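Local atomic coordinates of cell wall surface anchor protein (Streptococcus agalactiae, PDB entry 4Z1P), a protein that probably acts as a cell-wall-anchored adhesin of the antigen I/II family, helping the streptococcus to attach to surfaces or other cells. Residues Q98-L103 with M117-D122. Sequence-based numbering, arbitrary orientation.
Sequences QKLQSL and MWTAKD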
ATOM      1  N   GLN A  98     -19.564  19.733  23.343  1.00 27.68           N
ATOM      2  CA  GLN A  98     -18.719  19.975  24.518  1.00 28.20           C
ATOM      3  C   GLN A  98     -18.714  18.746  25.424  1.00 26.51           C
ATOM      4  O   GLN A  98     -17.678  18.370  25.993  1.00 25.82           O
ATOM      5  CB  GLN A  98     -19.158  21.245  25.261  1.00 31.31           C
ATOM      6  CG  GLN A  98     -19.086  22.506  24.391  1.00 30.85           C
ATOM      7  CD  GLN A  98     -17.676  22.972  24.015  1.00 33.36           C
ATOM      8  OE1 GLN A  98     -16.834  23.263  24.876  1.00 35.76           O
ATOM      9  NE2 GLN A  98     -17.418  23.073  22.729  1.00 34.50           N
ATOM     10  N   LYS A  99     -19.862  18.095  25.511  1.00 25.75           N
ATOM     11  CA  LYS A  99     -19.980  16.850  26.238  1.00 27.87           C
ATOM     12  C   LYS A  99     -18.930  15.818  25.850  1.00 23.29           C
ATOM     13  O   LYS A  99     -18.294  15.220  26.707  1.00 21.73           O
ATOM     14  CB  LYS A  99     -21.338  16.235  25.978  1.00 33.09           C
ATOM     15  CG  LYS A  99     -21.652  15.090  26.940  1.00 42.49           C
ATOM     16  CD  LYS A  99     -21.520  13.711  26.288  1.00 49.46           C
ATOM     17  CE  LYS A  99     -22.772  13.283  25.502  1.00 54.03           C
ATOM     18  NZ  LYS A  99     -23.725  12.490  26.345  1.00 54.73           N
ATOM     19  N   LEU A 100     -18.798  15.577  24.562  1.00 19.49           N
ATOM     20  CA  LEU A 100     -17.860  14.578  24.087  1.00 20.16           C
ATOM     21  C   LEU A 100     -16.424  15.064  24.130  1.00 18.31           C
ATOM     22  O   LEU A 100     -15.502  14.256  24.356  1.00 17.63           O
ATOM     23  CB  LEU A 100     -18.220  14.150  22.681  1.00 21.64           C
ATOM     24  CG  LEU A 100     -19.451  13.256  22.525  1.00 22.82           C
ATOM     25  CD1 LEU A 100     -19.782  13.153  21.038  1.00 24.34           C
ATOM     26  CD2 LEU A 100     -19.244  11.870  23.128  1.00 24.28           C
ATOM     27  N   GLN A 101     -16.192  16.366  23.975  1.00 17.52           N
ATOM     28  CA  GLN A 101     -14.828  16.870  24.198  1.00 18.08           C
ATOM     29  C   GLN A 101     -14.413  16.694  25.628  1.00 16.22           C
ATOM     30  O   GLN A 101     -13.287  16.356  25.879  1.00 18.79           O
ATOM     31  CB  GLN A 101     -14.677  18.352  23.857  1.00 18.38           C
ATOM     32  CG  GLN A 101     -14.835  18.693  22.425  1.00 19.89           C
ATOM     33  CD  GLN A 101     -14.539  20.150  22.162  1.00 24.36           C
ATOM     34  OE1 GLN A 101     -13.505  20.696  22.607  1.00 23.82           O
ATOM     35  NE2 GLN A 101     -15.438  20.794  21.415  1.00 23.12           N
ATOM     36  N   SER A 102     -15.301  16.969  26.546  1.00 18.04           N
ATOM     37  CA  SER A 102     -15.013  16.780  27.941  1.00 19.71           C
ATOM     38  C   SER A 102     -14.785  15.279  28.283  1.00 19.42           C
ATOM     39  O   SER A 102     -13.856  14.914  29.077  1.00 18.37           O
ATOM     40  CB  SER A 102     -16.118  17.356  28.807  1.00 22.27           C
ATOM     41  OG  SER A 102     -15.682  17.159  30.149  1.00 28.39           O
ATOM     42  N   LEU A 103     -15.603  14.416  27.694  1.00 16.82           N
ATOM     43  CA  LEU A 103     -15.395  12.981  27.875  1.00 17.64           C
ATOM     44  C   LEU A 103     -13.989  12.591  27.450  1.00 16.15           C
ATOM     45  O   LEU A 103     -13.248  11.951  28.225  1.00 18.23           O
ATOM     46  CB  LEU A 103     -16.410  12.160  27.068  1.00 15.75           C
ATOM     47  CG  LEU A 103     -16.314  10.617  27.217  1.00 17.37           C
ATOM     48  CD1 LEU A 103     -16.739  10.196  28.589  1.00 17.46           C
ATOM     49  CD2 LEU A 103     -17.099   9.886  26.116  1.00 17.58           C
ATOM     50  N   MET A 117     -14.888   8.194  15.572  1.00 10.05           N
ATOM     51  CA  MET A 117     -15.255   7.724  16.844  1.00 11.81           C
ATOM     52  C   MET A 117     -16.620   7.079  16.847  1.00 10.39           C
ATOM     53  O   MET A 117     -17.529   7.563  16.144  1.00 13.21           O
ATOM     54  CB  MET A 117     -15.204   8.867  17.874  1.00 13.37           C
ATOM     55  CG  MET A 117     -15.537   8.475  19.285  1.00 13.94           C
ATOM     56  SD  MET A 117     -15.334   9.857  20.439  1.00 18.17           S
ATOM     57  CE  MET A 117     -16.563  10.954  19.923  1.00 18.06           C
ATOM     58  N   TRP A 118     -16.746   5.975  17.547  1.00  9.28           N
ATOM     59  CA  TRP A 118     -18.028   5.242  17.630  1.00  9.18           C
ATOM     60  C   TRP A 118     -18.399   5.223  19.074  1.00  9.52           C
ATOM     61  O   TRP A 118     -17.576   4.825  19.913  1.00  9.30           O
ATOM     62  CB  TRP A 118     -17.857   3.792  17.118  1.00  9.04           C
ATOM     63  CG  TRP A 118     -17.657   3.658  15.667  1.00  9.24           C
ATOM     64  CD1 TRP A 118     -18.648   3.446  14.708  1.00  9.61           C
ATOM     65  CD2 TRP A 118     -16.448   3.784  14.949  1.00  8.79           C
ATOM     66  NE1 TRP A 118     -18.098   3.396  13.480  1.00  9.43           N
ATOM     67  CE2 TRP A 118     -16.753   3.631  13.578  1.00  9.19           C
ATOM     68  CE3 TRP A 118     -15.141   4.033  15.322  1.00  9.32           C
ATOM     69  CZ2 TRP A 118     -15.790   3.661  12.596  1.00  9.23           C
ATOM     70  CZ3 TRP A 118     -14.171   4.015  14.366  1.00  9.44           C
ATOM     71  CH2 TRP A 118     -14.505   3.884  13.002  1.00  9.80           C
ATOM     72  N   THR A 119     -19.570   5.696  19.406  1.00 10.98           N
ATOM     73  CA  THR A 119     -20.104   5.735  20.743  1.00 11.37           C
ATOM     74  C   THR A 119     -21.389   4.951  20.893  1.00 11.56           C
ATOM     75  O   THR A 119     -22.274   4.891  19.923  1.00 12.48           O
ATOM     76  CB  THR A 119     -20.423   7.211  21.124  1.00 13.13           C
ATOM     77  OG1 THR A 119     -21.181   7.794  20.109  1.00 14.74           O
ATOM     78  CG2 THR A 119     -19.160   8.004  21.304  1.00 14.70           C
ATOM     79  N   ALA A 120     -21.560   4.301  22.037  1.00 10.52           N
ATOM     80  CA  ALA A 120     -22.755   3.602  22.298  1.00 10.88           C
ATOM     81  C   ALA A 120     -23.953   4.521  22.381  1.00 11.05           C
ATOM     82  O   ALA A 120     -23.981   5.442  23.168  1.00 11.01           O
ATOM     83  CB  ALA A 120     -22.657   2.709  23.525  1.00 11.94           C
ATOM     84  N   LYS A 121     -24.976   4.251  21.584  1.00 11.09           N
ATOM     85  CA  LYS A 121     -26.152   5.153  21.508  1.00 12.05           C
ATOM     86  C   LYS A 121     -26.954   5.011  22.787  1.00 13.57           C
ATOM     87  O   LYS A 121     -27.499   5.989  23.300  1.00 14.02           O
ATOM     88  CB  LYS A 121     -27.049   4.790  20.280  1.00 12.09           C
ATOM     89  CG  LYS A 121     -26.441   5.011  18.927  1.00 13.60           C
ATOM     90  CD  LYS A 121     -27.455   4.621  17.785  1.00 14.93           C
ATOM     91  CE  LYS A 121     -26.860   4.894  16.440  1.00 15.43           C
ATOM     92  NZ  LYS A 121     -27.609   4.271  15.288  1.00 16.90           N
ATOM     93  N   ASP A 122     -27.012   3.815  23.330  1.00 13.85           N
ATOM     94  CA  ASP A 122     -27.764   3.589  24.557  1.00 16.69           C
ATOM     95  C   ASP A 122     -26.816   2.900  25.539  1.00 15.49           C
ATOM     96  O   ASP A 122     -26.679   1.686  25.500  1.00 14.36           O
ATOM     97  CB  ASP A 122     -28.949   2.683  24.300  1.00 18.48           C
ATOM     98  CG  ASP A 122     -29.803   2.466  25.551  1.00 20.68           C
ATOM     99  OD1 ASP A 122     -29.293   2.564  26.686  1.00 17.03           O
ATOM    100  OD2 ASP A 122     -30.960   2.106  25.339  1.00 20.90           O
TER
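L100 reaches from the helix toward the strand, its two methyl branches divided between M117 and T119. CD1 goes to the end of M117, where it meets the methyl CE at 4.1 Å; CD2 goes to the methyl of T119, 4.3 Å from CG2. M117 and T119 are two apart on the strand and both point toward the helix, while W118 between them turns to the other face of the sheet. The leucine and methionine side chains run obliquely to each other. M117 stretches out from the strand with CG anti to the backbone N (chi1 -178°) and the chain extended as far as SD; the bend comes at the last torsion (chi3 66°), so that the terminal methyl, rather than the sulfur, makes the closest approach to the leucine. OG1 of T119 makes a weak hydrogen bond to the backbone O of E86. The contact is light and wholly apolar, with 106 Å² buried in all and the backbones well separated: L100 CA lies 9.7 Å from T119 CA. Helix 98-106 belongs to the connection between strands 85-90 and 115-120, which pair antiparallel, and it packs over one face of their five-stranded sheet. L100 also touches R88 on strand 85-90, M117 packs on V58 of strand 55-61, and W118 on the reverse face meets strand 65-75 of the facing four-stranded sheet.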